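Local coordinates for 1,3,6,8-tetrahydroxynaphthalene synthase (Streptomyces coelicolor, PDB 1U0M) that catalyses the iterative condensation of five malonyl-CoA units into a pentaketide and its Claisen and aldol cyclisation to 1,3,6,8-tetrahydroxynaphthalene, as a homodimeric type III polyketide synthase, at the interface of chains A and B. Residues are numbered along the deposited sequence; one frame, centred on the assembly and turned at random. Chains: chain A/B, putative polyketide synthase.

Contact 1: the interface of chains A and B. Residues chain A 73, 234-236, 239; chain B 73-74, 77, 117, 234-235.
A:Val234 sets CG1 anti to its backbone N (chi1 -180°) and B:Phe73 does the same with CG (chi1 -171°), so the methyl and the rim of the ring meet obliquely, A:Val234 CG1 lying 3.6 Å from B:Phe73 CE1. The pair recurs with the chains exchanged, and the A:Phe73 and B:Phe73 side chains cross at about a right angle. Branched valine suits the place because each methyl serves a different neighbour: CG2, beside the backbone N, lies in the plane of the B:Phe117 ring at its edge. One face of that ring takes A:Phe239, whose CZ sits 3.7 Å above the plane, toward the rim.

B:Asn77 positions B:Phe117 with both halves of its amide. OD1 accepts from the backbone N of B:Phe117 on an in-plane lone pair (3.1 Å, 172° at H), while ND2 donates to B:Phe117 O at 2.7 Å from above the carbonyl plane. The extended chains of A:Lys235 and B:Glu74 run side by side, methylene against carboxylate, yet A:Lys235 NZ stays 4.8 Å from B:Glu74 OE2, so attraction is likely to be only long-range. Two waters complete the polar link, one joining A:Ala236 N to B:Glu74 OE1, the other A:Val234 O to B:Glu74 O.

This part of the two-fold homodimer interface packs the end of strand 230-235 and strand 238-243 of chain A against the start of helix 73-98 and the loop bearing B:Phe117 in chain B.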
loop_
_atom_site.group_PDB
_atom_site.type_symbol
_atom_site.label_atom_id
_atom_site.label_comp_id
_atom_site.label_asym_id
_atom_site.label_seq_id
_atom_site.Cartn_x
_atom_site.Cartn_y
_atom_site.Cartn_z
ATOM N N PHE A 73 13.901 -15.658 4.873
ATOM C CA PHE A 73 13.143 -14.437 4.574
ATOM C C PHE A 73 13.639 -13.246 5.410
ATOM O O PHE A 73 13.704 -12.118 4.915
ATOM C CB PHE A 73 11.654 -14.721 4.846
ATOM C CG PHE A 73 10.723 -13.605 4.471
ATOM C CD1 PHE A 73 9.511 -13.452 5.151
ATOM C CD2 PHE A 73 11.023 -12.727 3.438
ATOM C CE1 PHE A 73 8.620 -12.448 4.810
ATOM C CE2 PHE A 73 10.136 -11.718 3.094
ATOM C CZ PHE A 73 8.931 -11.577 3.780
ATOM N N VAL A 234 2.240 -16.560 0.318
ATOM C CA VAL A 234 3.085 -16.038 1.401
ATOM C C VAL A 234 3.430 -17.109 2.431
ATOM O O VAL A 234 2.582 -17.526 3.222
ATOM C CB VAL A 234 2.402 -14.863 2.112
ATOM C CG1 VAL A 234 3.305 -14.333 3.227
ATOM C CG2 VAL A 234 2.085 -13.757 1.089
ATOM N N LYS A 235 4.692 -17.522 2.434
ATOM C CA LYS A 235 5.167 -18.577 3.321
ATOM C C LYS A 235 6.289 -18.146 4.258
ATOM O O LYS A 235 6.755 -17.012 4.224
ATOM C CB LYS A 235 5.670 -19.742 2.468
ATOM C CG LYS A 235 4.632 -20.270 1.502
ATOM C CD LYS A 235 5.222 -21.232 0.509
ATOM C CE LYS A 235 4.132 -21.775 -0.414
ATOM N NZ LYS A 235 4.660 -22.880 -1.232
ATOM N N ALA A 236 6.744 -19.088 5.075
ATOM C CA ALA A 236 7.828 -18.820 5.996
ATOM C C ALA A 236 9.087 -18.472 5.200
ATOM O O ALA A 236 9.983 -17.816 5.713
ATOM C CB ALA A 236 8.071 -20.036 6.854
ATOM N N PHE A 239 7.939 -14.640 -0.209
ATOM C CA PHE A 239 6.940 -14.527 -1.251
ATOM C C PHE A 239 7.222 -15.441 -2.429
ATOM O O PHE A 239 8.288 -15.359 -3.050
ATOM C CB PHE A 239 6.854 -13.072 -1.734
ATOM C CG PHE A 239 6.531 -12.092 -0.643
ATOM C CD1 PHE A 239 5.690 -12.455 0.409
ATOM C CD2 PHE A 239 7.046 -10.799 -0.670
ATOM C CE1 PHE A 239 5.373 -11.549 1.410
ATOM C CE2 PHE A 239 6.735 -9.888 0.324
ATOM C CZ PHE A 239 5.896 -10.258 1.369
ATOM N N PHE B 73 3.768 -18.822 9.682
ATOM C CA PHE B 73 3.326 -17.645 8.930
ATOM C C PHE B 73 2.399 -18.067 7.771
ATOM O O PHE B 73 1.338 -17.477 7.582
ATOM C CB PHE B 73 4.575 -16.904 8.406
ATOM C CG PHE B 73 4.300 -15.552 7.788
ATOM C CD1 PHE B 73 5.211 -15.006 6.883
ATOM C CD2 PHE B 73 3.161 -14.816 8.123
ATOM C CE1 PHE B 73 4.998 -13.752 6.318
ATOM C CE2 PHE B 73 2.935 -13.564 7.569
ATOM C CZ PHE B 73 3.869 -13.025 6.652
ATOM N N GLU B 74 2.784 -19.092 7.007
ATOM C CA GLU B 74 1.948 -19.551 5.885
ATOM C C GLU B 74 0.515 -19.801 6.377
ATOM O O GLU B 74 -0.434 -19.177 5.888
ATOM C CB GLU B 74 2.521 -20.835 5.250
ATOM C CG GLU B 74 1.844 -21.235 3.917
ATOM C CD GLU B 74 2.421 -22.499 3.269
ATOM O OE1 GLU B 74 3.600 -22.836 3.509
ATOM O OE2 GLU B 74 1.690 -23.153 2.497
ATOM N N ASN B 77 -1.278 -16.726 7.753
ATOM C CA ASN B 77 -1.735 -15.864 6.671
ATOM C C ASN B 77 -2.944 -16.437 5.934
ATOM O O ASN B 77 -3.777 -15.685 5.413
ATOM C CB ASN B 77 -0.591 -15.599 5.704
ATOM C CG ASN B 77 -0.642 -14.215 5.131
ATOM O OD1 ASN B 77 -0.516 -13.229 5.854
ATOM N ND2 ASN B 77 -0.843 -14.125 3.827
ATOM N N PHE B 117 -0.542 -10.295 4.853
ATOM C CA PHE B 117 -0.127 -9.835 3.551
ATOM C C PHE B 117 -0.604 -10.690 2.392
ATOM O O PHE B 117 -0.462 -11.912 2.398
ATOM C CB PHE B 117 1.398 -9.714 3.509
ATOM C CG PHE B 117 1.905 -9.078 2.260
ATOM C CD1 PHE B 117 2.166 -9.841 1.126
ATOM C CD2 PHE B 117 2.074 -7.704 2.193
ATOM C CE1 PHE B 117 2.586 -9.243 -0.054
ATOM C CE2 PHE B 117 2.498 -7.094 1.008
ATOM C CZ PHE B 117 2.754 -7.862 -0.112
ATOM N N VAL B 234 10.543 -8.283 10.226
ATOM C CA VAL B 234 9.984 -9.286 9.315
ATOM C C VAL B 234 10.811 -10.571 9.308
ATOM O O VAL B 234 11.926 -10.594 8.793
ATOM C CB VAL B 234 9.903 -8.727 7.882
ATOM C CG1 VAL B 234 9.365 -9.795 6.923
ATOM C CG2 VAL B 234 8.996 -7.499 7.871
ATOM N N LYS B 235 10.248 -11.644 9.855
ATOM C CA LYS B 235 10.957 -12.917 9.957
ATOM C C LYS B 235 10.199 -14.091 9.344
ATOM O O LYS B 235 9.083 -13.941 8.864
ATOM C CB LYS B 235 11.216 -13.222 11.443
ATOM C CG LYS B 235 11.832 -12.054 12.190
ATOM C CD LYS B 235 11.940 -12.320 13.668
ATOM C CE LYS B 235 12.864 -11.294 14.326
ATOM N NZ LYS B 235 12.924 -11.497 15.787
HETATM O O HOH W 1 5.595 -21.993 5.072
HETATM O O HOH W 2 -0.605 -17.609 3.040
#

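Contact 2: the interface of chains A and B. Residues chain A 114, 142-145, 227, 230-232, 343-344; chain B 117-121, 140.
The peptide before B:Pro120 is cis, and the extended backbone at B:Met119 (phi -142°, psi 120°) presents its carbonyl to strand 230-235 of chain A, where A:Tyr232 N donates to B:Met119 O in the carbonyl plane (2.9 Å).

B:Met119, as in chalcone synthases, is the methionine that crosses the dimer interface and reaches toward the partner's active site. Its CG is anti to the backbone N (chi1 173°), the chain stays straight through chi2, and a bend at chi3 points the methyl CE among A:Gln143, A:Gly145 and their neighbours, 3.4 Å from A:Gln143 CA. An unbranched, flexible side chain can reach in among these backbone groups. B:Met119 CG rests 3.5 Å from A:Pro343 CG on one flank, and SD lies 3.8 Å from A:Tyr232 CD1 on another, the two side chains running alongside. The tyrosine is held at its tip by OH donating to A:Cys114 O at 2.8 Å, from above the carbonyl plane. B:Pro120 touches A:Pro343 CB to CB at 3.7 Å, two rigid rings that lose little entropy on packing.

A:Gln143 reaches across with CG anti to the carbonyl carbon. Its NE2 donates to B:Met118 O at 2.9 Å, in the carbonyl plane and near the amide plane, while OE1 shares a water with B:Pro140 O. Its CG meets the tip of B:Phe117. An alanine here would remove the amide and CG, and would probably leave B:Met118 O without this donor and loosen the packing around B:Phe117. Another water joins A:Tyr232 O to B:Met119 N.

The loop 117-121 of chain B thus inserts between strand 230-235 and the segment 142-145 of chain A, which leads directly into the active-site cysteine. The centre of contact 2 is about 8 Å from A:Cys146.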
loop_
_atom_site.group_PDB
_atom_site.type_symbol
_atom_site.label_atom_id
_atom_site.label_comp_id
_atom_site.label_asym_id
_atom_site.label_seq_id
_atom_site.Cartn_x
_atom_site.Cartn_y
_atom_site.Cartn_z
ATOM N N CYS A 114 6.964 -4.619 -4.358
ATOM C CA CYS A 114 6.301 -5.849 -3.928
ATOM C C CYS A 114 7.337 -6.930 -3.686
ATOM O O CYS A 114 7.003 -8.085 -3.428
ATOM C CB CYS A 114 5.310 -6.316 -4.994
ATOM S SG CYS A 114 6.058 -6.789 -6.552
ATOM N N ALA A 142 2.349 -1.857 -1.650
ATOM C CA ALA A 142 3.136 -3.063 -1.869
ATOM C C ALA A 142 2.350 -4.199 -2.511
ATOM O O ALA A 142 2.931 -5.198 -2.892
ATOM C CB ALA A 142 3.729 -3.541 -0.547
ATOM N N GLN A 143 1.045 -4.031 -2.670
ATOM C CA GLN A 143 0.213 -5.101 -3.203
ATOM C C GLN A 143 -0.307 -5.010 -4.632
ATOM O O GLN A 143 -1.323 -5.627 -4.945
ATOM C CB GLN A 143 -0.964 -5.302 -2.258
ATOM C CG GLN A 143 -0.552 -5.585 -0.829
ATOM C CD GLN A 143 -1.650 -5.286 0.165
ATOM O OE1 GLN A 143 -1.926 -4.124 0.472
ATOM N NE2 GLN A 143 -2.291 -6.328 0.672
ATOM N N LEU A 144 0.378 -4.275 -5.506
ATOM C CA LEU A 144 -0.064 -4.153 -6.893
ATOM C C LEU A 144 0.932 -4.659 -7.927
ATOM O O LEU A 144 0.718 -4.500 -9.126
ATOM C CB LEU A 144 -0.451 -2.705 -7.195
ATOM C CG LEU A 144 -1.799 -2.307 -6.579
ATOM C CD1 LEU A 144 -2.076 -0.839 -6.835
ATOM C CD2 LEU A 144 -2.903 -3.171 -7.169
ATOM N N GLY A 145 2.009 -5.285 -7.459
ATOM C CA GLY A 145 3.020 -5.856 -8.343
ATOM C C GLY A 145 3.404 -5.168 -9.650
ATOM O O GLY A 145 3.774 -3.988 -9.670
ATOM N N GLU A 227 -8.338 -13.188 -9.995
ATOM C CA GLU A 227 -7.696 -12.795 -8.739
ATOM C C GLU A 227 -6.432 -13.578 -8.420
ATOM O O GLU A 227 -5.420 -12.988 -8.045
ATOM C CB GLU A 227 -8.674 -12.930 -7.563
ATOM C CG GLU A 227 -9.938 -12.122 -7.720
ATOM C CD GLU A 227 -11.085 -12.929 -8.312
ATOM O OE1 GLU A 227 -10.831 -13.871 -9.107
ATOM O OE2 GLU A 227 -12.246 -12.603 -7.986
ATOM N N ILE A 230 -2.218 -13.875 -11.017
ATOM C CA ILE A 230 -0.889 -13.279 -10.836
ATOM C C ILE A 230 -0.861 -12.886 -9.358
ATOM O O ILE A 230 -1.325 -11.816 -8.967
ATOM C CB ILE A 230 -0.683 -12.047 -11.724
ATOM C CG1 ILE A 230 -1.146 -12.355 -13.157
ATOM C CG2 ILE A 230 0.797 -11.681 -11.734
ATOM C CD1 ILE A 230 -0.937 -11.226 -14.154
ATOM N N MET A 231 -0.316 -13.774 -8.537
ATOM C CA MET A 231 -0.319 -13.563 -7.098
ATOM C C MET A 231 0.885 -14.100 -6.346
ATOM O O MET A 231 1.753 -14.777 -6.892
ATOM C CB MET A 231 -1.543 -14.255 -6.508
ATOM C CG MET A 231 -1.412 -15.781 -6.603
ATOM S SD MET A 231 -2.879 -16.674 -6.113
ATOM C CE MET A 231 -2.751 -16.549 -4.290
ATOM N N TYR A 232 0.874 -13.821 -5.052
ATOM C CA TYR A 232 1.911 -14.280 -4.156
ATOM C C TYR A 232 1.373 -15.346 -3.203
ATOM O O TYR A 232 0.267 -15.228 -2.706
ATOM C CB TYR A 232 2.422 -13.104 -3.302
ATOM C CG TYR A 232 3.633 -12.371 -3.829
ATOM C CD1 TYR A 232 3.933 -11.090 -3.373
ATOM C CD2 TYR A 232 4.492 -12.960 -4.749
ATOM C CE1 TYR A 232 5.061 -10.412 -3.812
ATOM C CE2 TYR A 232 5.626 -12.295 -5.206
ATOM C CZ TYR A 232 5.907 -11.017 -4.725
ATOM O OH TYR A 232 7.045 -10.352 -5.123
ATOM N N PRO A 343 -1.207 -8.031 -10.594
ATOM C CA PRO A 343 -2.157 -8.640 -9.658
ATOM C C PRO A 343 -3.585 -8.082 -9.746
ATOM O O PRO A 343 -3.793 -6.872 -9.665
ATOM C CB PRO A 343 -1.511 -8.361 -8.309
ATOM C CG PRO A 343 -0.060 -8.529 -8.622
ATOM C CD PRO A 343 0.089 -7.781 -9.931
ATOM N N GLY A 344 -4.567 -8.969 -9.898
ATOM C CA GLY A 344 -5.947 -8.526 -9.991
ATOM C C GLY A 344 -6.869 -9.499 -10.714
ATOM O O GLY A 344 -7.760 -10.084 -10.093
ATOM N N PHE B 117 -0.542 -10.295 4.853
ATOM C CA PHE B 117 -0.127 -9.835 3.551
ATOM C C PHE B 117 -0.604 -10.690 2.392
ATOM O O PHE B 117 -0.462 -11.912 2.398
ATOM C CB PHE B 117 1.398 -9.714 3.509
ATOM C CG PHE B 117 1.905 -9.078 2.260
ATOM C CD1 PHE B 117 2.166 -9.841 1.126
ATOM C CD2 PHE B 117 2.074 -7.704 2.193
ATOM C CE1 PHE B 117 2.586 -9.243 -0.054
ATOM C CE2 PHE B 117 2.498 -7.094 1.008
ATOM C CZ PHE B 117 2.754 -7.862 -0.112
ATOM N N MET B 118 -1.197 -10.042 1.402
ATOM C CA MET B 118 -1.636 -10.752 0.219
ATOM C C MET B 118 -1.511 -9.894 -1.024
ATOM O O MET B 118 -1.620 -8.672 -0.962
ATOM C CB MET B 118 -3.077 -11.311 0.362
ATOM C CG MET B 118 -4.037 -10.630 1.344
ATOM S SD MET B 118 -5.594 -11.634 1.647
ATOM C CE MET B 118 -6.460 -11.437 0.039
ATOM N N MET B 119 -1.223 -10.540 -2.146
ATOM C CA MET B 119 -1.126 -9.840 -3.411
ATOM C C MET B 119 -1.720 -10.730 -4.485
ATOM O O MET B 119 -1.228 -11.826 -4.718
ATOM C CB MET B 119 0.314 -9.530 -3.776
ATOM C CG MET B 119 0.413 -8.949 -5.171
ATOM S SD MET B 119 2.080 -8.659 -5.688
ATOM C CE MET B 119 2.265 -7.005 -5.126
ATOM N N PRO B 120 -2.772 -10.256 -5.167
ATOM C CA PRO B 120 -3.380 -8.944 -4.948
ATOM C C PRO B 120 -4.022 -8.854 -3.566
ATOM O O PRO B 120 -4.216 -9.881 -2.909
ATOM C CB PRO B 120 -4.412 -8.870 -6.066
ATOM C CG PRO B 120 -4.876 -10.280 -6.150
ATOM C CD PRO B 120 -3.564 -11.030 -6.142
ATOM N N SER B 121 -4.330 -7.633 -3.123
ATOM C CA SER B 121 -4.983 -7.446 -1.830
ATOM C C SER B 121 -6.430 -7.875 -2.032
ATOM O O SER B 121 -6.825 -8.214 -3.155
ATOM C CB SER B 121 -4.930 -5.990 -1.381
ATOM O OG SER B 121 -5.659 -5.149 -2.253
ATOM N N PRO B 140 -4.588 -0.177 -2.096
ATOM C CA PRO B 140 -4.298 -0.955 -0.889
ATOM C C PRO B 140 -3.021 -0.489 -0.193
ATOM O O PRO B 140 -1.973 -0.387 -0.820
ATOM C CB PRO B 140 -4.169 -2.365 -1.438
ATOM C CG PRO B 140 -3.452 -2.118 -2.730
ATOM C CD PRO B 140 -4.180 -0.920 -3.304
HETATM O O HOH W 3 -4.389 -5.043 -4.769
HETATM O O HOH W 4 -0.032 -2.302 -0.557
HETATM O O HOH W 5 -1.465 -13.579 -1.895
#

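The C-alpha centres of contact 1 and contact 2 lie about 14 Å apart in one continuous interface. B:Phe117 belongs to both, and strand 230-235 of chain A runs through both, its start in contact 2 and its end in contact 1. Contact 2 approaches the catalytic cysteine of chain A, whereas the centre of contact 1 is about 20 Å from B:Cys146, that of chain B. Because the dimer is two-fold symmetric, each patch has a twin. Through B:Phe117, contact 1 is likely to brace the loop that contact 2 inserts beside the partner's active site, tying dimerisation to the shape of both catalytic cavities.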